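Local structure of DUF655 domain-containing protein (Archaeoglobus fulgidus, 2I5H) at residues Val47-Leu55 against Leu102-Ile110. The protein is of unknown function, but its family belongs to the helix-hairpin-helix clan, so a role in binding nucleic acid is possible though unproven. Numbering follows the deposited sequence.
Sequences VVGERNFTL and LPYVIEHII
With CG of F53 set opposite its carbonyl carbon (chi1 -57°) and CG2 of I109 opposite its backbone N, ring and methyl meet across the buried seam between a beta hairpin and a helix, CE1 of F53 lying 3.8 Å from CG2 of I109. The hairpin is made of strands 44-49 and 55-60 of the antiparallel sheet; helix 96-111 packs against it, and the axis of its 102-110 part passes 9.9 Å from that of strand 47-49, at a shallow 34°. At the turn, G49 N gives a hydrogen bond to T54 O, and F53 takes a left-handed backbone conformation, its CB facing the helix. I106 CG2 also reaches CE1, and I110 CG2 touches CZ, that side chain running nearly perpendicular to F53. The ring therefore bears obliquely on three isoleucines, while I181 of helix 173-186 and Y117 of helix 114-121 close round it. Cut back to an alanine, F53 would probably leave a gap between the turn and the helix, and the methyls of I106, I109 and I110 without their shared partner. Nearer the sheet, V48, its CB directed toward the helix, brings CG1 to 3.6 Å from V105 CG1, and the same methyl meets I109 CD1. At the L102 end of the helix segment, L55 CD2 and L102 CD1 touch at 4.1 Å, their side chains crossing almost at right angles. Apolar side chains carry the contact; the carboxylate of E50 turns elsewhere, to a salt bridge with R71, while its backbone E50 O sits 3.5 Å from I109 CG2.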
loop_
_atom_site.group_PDB
_atom_site.type_symbol
_atom_site.label_atom_id
_atom_site.label_comp_id
_atom_site.label_asym_id
_atom_site.label_seq_id
_atom_site.Cartn_x
_atom_site.Cartn_y
_atom_site.Cartn_z
ATOM N N VAL A 47 1.262 -0.225 10.828
ATOM C CA VAL A 47 1.425 0.740 9.757
ATOM C C VAL A 47 1.849 0.104 8.445
ATOM O O VAL A 47 2.294 -1.044 8.408
ATOM C CB VAL A 47 2.467 1.816 10.155
ATOM C CG1 VAL A 47 2.066 2.464 11.469
ATOM C CG2 VAL A 47 3.865 1.185 10.283
ATOM N N VAL A 48 1.690 0.857 7.362
ATOM C CA VAL A 48 2.090 0.382 6.047
ATOM C C VAL A 48 3.064 1.406 5.464
ATOM O O VAL A 48 2.768 2.603 5.430
ATOM C CB VAL A 48 0.855 0.170 5.108
ATOM C CG1 VAL A 48 0.047 1.463 4.951
ATOM C CG2 VAL A 48 1.321 -0.334 3.752
ATOM N N GLY A 49 4.242 0.933 5.056
ATOM C CA GLY A 49 5.258 1.810 4.483
ATOM C C GLY A 49 4.818 2.463 3.183
ATOM O O GLY A 49 4.208 1.814 2.334
ATOM N N GLU A 50 5.136 3.746 3.006
ATOM C CA GLU A 50 4.714 4.451 1.796
ATOM C C GLU A 50 5.523 4.157 0.536
ATOM O O GLU A 50 5.080 4.468 -0.565
ATOM C CB GLU A 50 4.686 5.972 2.027
ATOM C CG GLU A 50 6.009 6.595 2.431
ATOM C CD GLU A 50 6.016 8.119 2.278
ATOM O OE1 GLU A 50 4.954 8.751 2.450
ATOM O OE2 GLU A 50 7.092 8.685 1.999
ATOM N N ARG A 51 6.691 3.548 0.684
ATOM C CA ARG A 51 7.522 3.258 -0.479
ATOM C C ARG A 51 7.292 1.865 -1.066
ATOM O O ARG A 51 7.000 1.721 -2.260
ATOM C CB ARG A 51 9.001 3.420 -0.113
ATOM C CG ARG A 51 9.963 3.157 -1.261
ATOM C CD ARG A 51 11.408 3.296 -0.803
ATOM N NE ARG A 51 11.704 4.651 -0.346
ATOM C CZ ARG A 51 11.743 5.718 -1.138
ATOM N NH1 ARG A 51 11.505 5.594 -2.438
ATOM N NH2 ARG A 51 12.017 6.911 -0.630
ATOM N N ASN A 52 7.418 0.846 -0.223
ATOM C CA ASN A 52 7.258 -0.539 -0.663
ATOM C C ASN A 52 6.072 -1.255 -0.025
ATOM O O ASN A 52 5.907 -2.464 -0.194
ATOM C CB ASN A 52 8.546 -1.306 -0.368
ATOM C CG ASN A 52 9.766 -0.655 -1.003
ATOM O OD1 ASN A 52 10.865 -0.705 -0.457
ATOM N ND2 ASN A 52 9.572 -0.046 -2.167
ATOM N N PHE A 53 5.256 -0.504 0.712
ATOM C CA PHE A 53 4.071 -1.048 1.368
ATOM C C PHE A 53 4.366 -2.165 2.359
ATOM O O PHE A 53 3.613 -3.136 2.480
ATOM C CB PHE A 53 3.077 -1.500 0.302
ATOM C CG PHE A 53 2.703 -0.402 -0.644
ATOM C CD1 PHE A 53 1.759 0.557 -0.282
ATOM C CD2 PHE A 53 3.363 -0.269 -1.863
ATOM C CE1 PHE A 53 1.482 1.638 -1.120
ATOM C CE2 PHE A 53 3.094 0.809 -2.708
ATOM C CZ PHE A 53 2.151 1.764 -2.334
ATOM N N THR A 54 5.464 -1.996 3.084
ATOM C CA THR A 54 5.880 -2.955 4.098
ATOM C C THR A 54 4.928 -2.829 5.286
ATOM O O THR A 54 4.617 -1.718 5.708
ATOM C CB THR A 54 7.306 -2.644 4.581
ATOM O OG1 THR A 54 8.181 -2.576 3.447
ATOM C CG2 THR A 54 7.797 -3.725 5.541
ATOM N N LEU A 55 4.453 -3.955 5.807
ATOM C CA LEU A 55 3.558 -3.930 6.962
ATOM C C LEU A 55 4.404 -4.050 8.220
ATOM O O LEU A 55 5.206 -4.984 8.357
ATOM C CB LEU A 55 2.561 -5.088 6.918
ATOM C CG LEU A 55 1.641 -5.169 5.697
ATOM C CD1 LEU A 55 0.698 -6.362 5.875
ATOM C CD2 LEU A 55 0.838 -3.888 5.547
ATOM N N LEU A 102 -6.552 -1.059 5.186
ATOM C CA LEU A 102 -5.457 -1.223 4.231
ATOM C C LEU A 102 -5.716 -0.709 2.816
ATOM O O LEU A 102 -4.956 0.119 2.314
ATOM C CB LEU A 102 -5.000 -2.691 4.178
ATOM C CG LEU A 102 -3.736 -2.973 3.344
ATOM C CD1 LEU A 102 -2.545 -2.181 3.896
ATOM C CD2 LEU A 102 -3.434 -4.463 3.364
ATOM N N PRO A 103 -6.791 -1.172 2.151
ATOM C CA PRO A 103 -7.022 -0.674 0.790
ATOM C C PRO A 103 -7.204 0.842 0.682
ATOM O O PRO A 103 -6.751 1.452 -0.287
ATOM C CB PRO A 103 -8.256 -1.464 0.332
ATOM C CG PRO A 103 -8.981 -1.736 1.617
ATOM C CD PRO A 103 -7.858 -2.099 2.564
ATOM N N TYR A 104 -7.862 1.444 1.670
ATOM C CA TYR A 104 -8.090 2.887 1.670
ATOM C C TYR A 104 -6.800 3.661 1.885
ATOM O O TYR A 104 -6.588 4.710 1.275
ATOM C CB TYR A 104 -9.096 3.267 2.757
ATOM C CG TYR A 104 -10.470 2.699 2.514
ATOM C CD1 TYR A 104 -11.276 3.190 1.490
ATOM C CD2 TYR A 104 -10.949 1.637 3.278
ATOM C CE1 TYR A 104 -12.529 2.633 1.229
ATOM C CE2 TYR A 104 -12.194 1.073 3.030
ATOM C CZ TYR A 104 -12.979 1.578 2.000
ATOM O OH TYR A 104 -14.209 1.018 1.750
ATOM N N VAL A 105 -5.942 3.149 2.760
ATOM C CA VAL A 105 -4.672 3.799 3.050
ATOM C C VAL A 105 -3.714 3.671 1.859
ATOM O O VAL A 105 -3.036 4.631 1.496
ATOM C CB VAL A 105 -4.044 3.211 4.336
ATOM C CG1 VAL A 105 -2.678 3.820 4.595
ATOM C CG2 VAL A 105 -4.963 3.491 5.524
ATOM N N ILE A 106 -3.666 2.494 1.242
ATOM C CA ILE A 106 -2.799 2.303 0.082
ATOM C C ILE A 106 -3.233 3.260 -1.032
ATOM O O ILE A 106 -2.398 3.867 -1.705
ATOM C CB ILE A 106 -2.862 0.850 -0.441
ATOM C CG1 ILE A 106 -2.174 -0.087 0.557
ATOM C CG2 ILE A 106 -2.184 0.753 -1.807
ATOM C CD1 ILE A 106 -2.237 -1.553 0.174
ATOM N N GLU A 107 -4.541 3.399 -1.216
ATOM C CA GLU A 107 -5.075 4.290 -2.241
ATOM C C GLU A 107 -4.619 5.719 -1.964
ATOM O O GLU A 107 -4.253 6.453 -2.878
ATOM C CB GLU A 107 -6.600 4.217 -2.251
ATOM C CG GLU A 107 -7.262 5.013 -3.362
ATOM C CD GLU A 107 -8.772 4.903 -3.320
ATOM O OE1 GLU A 107 -9.366 5.334 -2.310
ATOM O OE2 GLU A 107 -9.364 4.379 -4.287
ATOM N N HIS A 108 -4.637 6.100 -0.690
ATOM C CA HIS A 108 -4.217 7.430 -0.270
ATOM C C HIS A 108 -2.754 7.640 -0.644
ATOM O O HIS A 108 -2.381 8.676 -1.194
ATOM C CB HIS A 108 -4.383 7.570 1.247
ATOM C CG HIS A 108 -4.010 8.918 1.777
ATOM N ND1 HIS A 108 -4.790 10.038 1.583
ATOM C CD2 HIS A 108 -2.940 9.327 2.500
ATOM C CE1 HIS A 108 -4.219 11.077 2.165
ATOM N NE2 HIS A 108 -3.095 10.672 2.730
ATOM N N ILE A 109 -1.931 6.643 -0.336
ATOM C CA ILE A 109 -0.504 6.698 -0.624
ATOM C C ILE A 109 -0.196 6.881 -2.111
ATOM O O ILE A 109 0.592 7.747 -2.484
ATOM C CB ILE A 109 0.201 5.419 -0.120
ATOM C CG1 ILE A 109 0.102 5.348 1.409
ATOM C CG2 ILE A 109 1.662 5.411 -0.555
ATOM C CD1 ILE A 109 0.610 4.045 1.996
ATOM N N ILE A 110 -0.814 6.074 -2.965
ATOM C CA ILE A 110 -0.540 6.190 -4.393
ATOM C C ILE A 110 -1.006 7.526 -4.968
ATOM O O ILE A 110 -0.405 8.040 -5.911
ATOM C CB ILE A 110 -1.175 5.033 -5.189
ATOM C CG1 ILE A 110 -2.692 5.036 -5.012
ATOM C CG2 ILE A 110 -0.579 3.707 -4.727
ATOM C CD1 ILE A 110 -3.402 3.984 -5.841
#